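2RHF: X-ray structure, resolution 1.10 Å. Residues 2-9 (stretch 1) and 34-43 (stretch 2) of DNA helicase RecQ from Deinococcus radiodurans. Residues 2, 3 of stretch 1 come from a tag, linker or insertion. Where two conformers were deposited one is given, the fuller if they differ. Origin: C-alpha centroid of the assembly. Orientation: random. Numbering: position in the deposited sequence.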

# COMPACT_ATOMS: atom_id res chain seq x y z
N SER A 2 2.20 11.51 7.67
CA SER A 2 0.80 11.57 7.16
C SER A 2 0.81 12.58 6.10
O SER A 2 -0.17 12.80 5.39
CB SER A 2 -0.20 11.98 8.24
OG SER A 2 -1.42 12.45 7.64
N HIS A 3 1.92 13.25 6.01
CA HIS A 3 2.16 13.90 4.82
C HIS A 3 2.21 12.89 3.67
O HIS A 3 2.58 11.67 3.78
CB HIS A 3 3.23 15.02 4.99
CG HIS A 3 4.42 14.93 4.08
ND1 HIS A 3 4.75 13.79 3.38
CD2 HIS A 3 5.39 15.84 3.81
CE1 HIS A 3 5.86 14.01 2.69
NE2 HIS A 3 6.27 15.24 2.94
N ASN A 4 1.55 13.33 2.63
CA ASN A 4 1.29 12.54 1.48
C ASN A 4 2.58 12.03 0.86
O ASN A 4 2.65 10.87 0.47
CB ASN A 4 0.49 13.35 0.48
CG ASN A 4 0.03 12.51 -0.67
OD1 ASN A 4 0.80 12.22 -1.59
ND2 ASN A 4 -1.24 12.12 -0.65
N ALA A 5 3.60 12.88 0.77
CA ALA A 5 4.87 12.48 0.19
C ALA A 5 5.54 11.39 1.04
O ALA A 5 6.09 10.44 0.51
CB ALA A 5 5.80 13.69 0.03
N ASP A 6 5.45 11.52 2.37
CA ASP A 6 6.03 10.52 3.26
C ASP A 6 5.33 9.18 3.12
O ASP A 6 5.98 8.14 3.06
CB ASP A 6 6.00 11.01 4.71
CG ASP A 6 6.97 12.16 4.96
OD1 ASP A 6 7.84 12.43 4.10
OD2 ASP A 6 6.85 12.79 6.04
N LEU A 7 4.00 9.19 3.07
CA LEU A 7 3.23 7.97 2.86
C LEU A 7 3.56 7.36 1.51
O LEU A 7 3.74 6.14 1.40
CB LEU A 7 1.74 8.27 2.97
CG LEU A 7 1.24 8.57 4.38
CD1 LEU A 7 -0.13 9.23 4.35
CD2 LEU A 7 1.20 7.28 5.22
N SER A 8 3.61 8.20 0.48
CA SER A 8 3.88 7.72 -0.87
C SER A 8 5.25 7.06 -0.97
O SER A 8 5.39 6.03 -1.61
CB SER A 8 3.77 8.87 -1.87
OG SER A 8 2.45 9.39 -1.92
N GLU A 9 6.24 7.65 -0.31
CA GLU A 9 7.59 7.07 -0.28
C GLU A 9 7.59 5.70 0.40
O GLU A 9 8.19 4.76 -0.11
CB GLU A 9 8.59 8.00 0.43
CG GLU A 9 9.97 7.32 0.67
CD GLU A 9 10.95 8.15 1.50
OE1 GLU A 9 10.77 9.37 1.62
OE2 GLU A 9 11.94 7.56 2.03
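Stretch 2, residues 34-43: TLEALAARQP

Stretch 2 lies across stretch 1 as a helix, residues 34-41, that begins earlier in the chain and ends just before Gln42, which leaves helical geometry with positive phi (47°/56°). Its axis passes 8.8 Å from that of helix 4-9, and the N-to-C directions differ by 132°, so the two run obliquely antiparallel: the start of stretch 1 meets the end of stretch 2. The contact is small, 319 Å² summed over both sides. Ser2, a tag residue, stands beside Gln42; Gln42 NE2 donates a short hydrogen bond to Ser2 OG (2.6 Å), so this polar link between the stretches depends on a residue foreign to the natural protein. His3, also from the tag, occupies the N-cap position, points away from stretch 2 and makes no contact with it. Asn4 starts sideways, but its amide swings nearer, with Asn4 ND2 4.0 Å from Ala39 CB. Asn4 ND2 donates to water 1 (2.9 Å) and water 2 (2.8 Å); water 1 donates in turn to Glu36 O and water 2 to Ala39 O, both at 2.8 Å, so the amide is tied to the opposing backbone through solvent. Ala5 points away and Asp6 lies out of reach. Leu7 (chi1 m, chi2 t) points toward stretch 2 at the closest backbone register, its CA 5.4 Å from Ala39 CA. The small alanine side chain faces it, Leu7 CB to Ala39 CB being 4.1 Å, while Leu7 CD1 packs 3.5 Å from Ala39 O and 3.6 Å from Gln42 CG. One residue on, Ser8 OG donates to Asn4 O within its own helix (2.8 Å) and rests 3.5 Å from Ala39 CB. Leu35 reaches Ser8 from the earlier turn, its CD2 lying 4.0 Å from Ser8 O. Glu9 turns away.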

# COMPACT_ATOMS: atom_id res chain seq x y z
N THR A 34 -3.39 3.14 -7.49
CA THR A 34 -3.70 2.49 -6.22
C THR A 34 -2.81 3.06 -5.09
O THR A 34 -3.31 3.36 -4.00
CB THR A 34 -3.54 0.98 -6.34
OG1 THR A 34 -4.46 0.49 -7.32
CG2 THR A 34 -3.79 0.30 -5.00
N LEU A 35 -1.53 3.23 -5.37
CA LEU A 35 -0.59 3.82 -4.42
C LEU A 35 -1.07 5.20 -3.97
O LEU A 35 -1.10 5.50 -2.77
CB LEU A 35 0.79 3.88 -5.05
CG LEU A 35 1.96 4.22 -4.12
CD1 LEU A 35 3.25 3.67 -4.68
CD2 LEU A 35 2.08 5.72 -3.90
N GLU A 36 -1.50 6.02 -4.93
CA GLU A 36 -1.98 7.35 -4.62
C GLU A 36 -3.24 7.32 -3.78
O GLU A 36 -3.39 8.13 -2.88
CB GLU A 36 -2.20 8.13 -5.89
CG GLU A 36 -0.87 8.61 -6.47
CD GLU A 36 -0.84 8.74 -7.95
OE1 GLU A 36 -1.91 8.83 -8.60
OE2 GLU A 36 0.28 8.76 -8.48
N ALA A 37 -4.13 6.39 -4.07
CA ALA A 37 -5.34 6.24 -3.27
C ALA A 37 -5.01 5.79 -1.84
O ALA A 37 -5.63 6.25 -0.89
CB ALA A 37 -6.30 5.27 -3.95
N LEU A 38 -4.04 4.90 -1.69
CA LEU A 38 -3.59 4.48 -0.36
C LEU A 38 -3.04 5.65 0.43
O LEU A 38 -3.35 5.83 1.61
CB LEU A 38 -2.56 3.36 -0.47
CG LEU A 38 -3.08 2.01 -0.95
CD1 LEU A 38 -1.93 1.08 -1.31
CD2 LEU A 38 -4.00 1.36 0.11
N ALA A 39 -2.22 6.47 -0.22
CA ALA A 39 -1.62 7.61 0.45
C ALA A 39 -2.66 8.66 0.83
O ALA A 39 -2.57 9.27 1.89
CB ALA A 39 -0.52 8.23 -0.41
N ALA A 40 -3.65 8.87 -0.04
CA ALA A 40 -4.68 9.87 0.19
C ALA A 40 -5.67 9.40 1.25
O ALA A 40 -6.05 10.18 2.13
CB ALA A 40 -5.42 10.19 -1.12
N ARG A 41 -6.10 8.15 1.16
CA ARG A 41 -7.15 7.64 2.04
C ARG A 41 -6.62 7.17 3.39
O ARG A 41 -7.37 7.10 4.36
CB ARG A 41 -7.91 6.50 1.36
CG ARG A 41 -8.67 6.95 0.09
CD ARG A 41 -9.30 5.77 -0.62
NE ARG A 41 -10.36 5.20 0.20
CZ ARG A 41 -11.63 5.60 0.21
NH1 ARG A 41 -12.04 6.58 -0.59
NH2 ARG A 41 -12.50 5.03 1.03
N GLN A 42 -5.33 6.85 3.46
CA GLN A 42 -4.70 6.40 4.70
C GLN A 42 -5.54 5.32 5.41
O GLN A 42 -5.85 5.46 6.60
CB GLN A 42 -4.51 7.58 5.68
CG GLN A 42 -3.57 8.73 5.28
CD GLN A 42 -3.44 9.79 6.43
OE1 GLN A 42 -3.87 9.54 7.57
NE2 GLN A 42 -2.85 10.92 6.13
N PRO A 43 -5.87 4.22 4.73
CA PRO A 43 -6.62 3.18 5.42
C PRO A 43 -5.85 2.64 6.62
O PRO A 43 -4.62 2.52 6.58
CB PRO A 43 -6.76 2.10 4.36
CG PRO A 43 -5.63 2.33 3.44
CD PRO A 43 -5.50 3.81 3.36
O HOH W 1 -2.19 10.64 -2.96
O HOH W 2 -2.03 11.99 2.04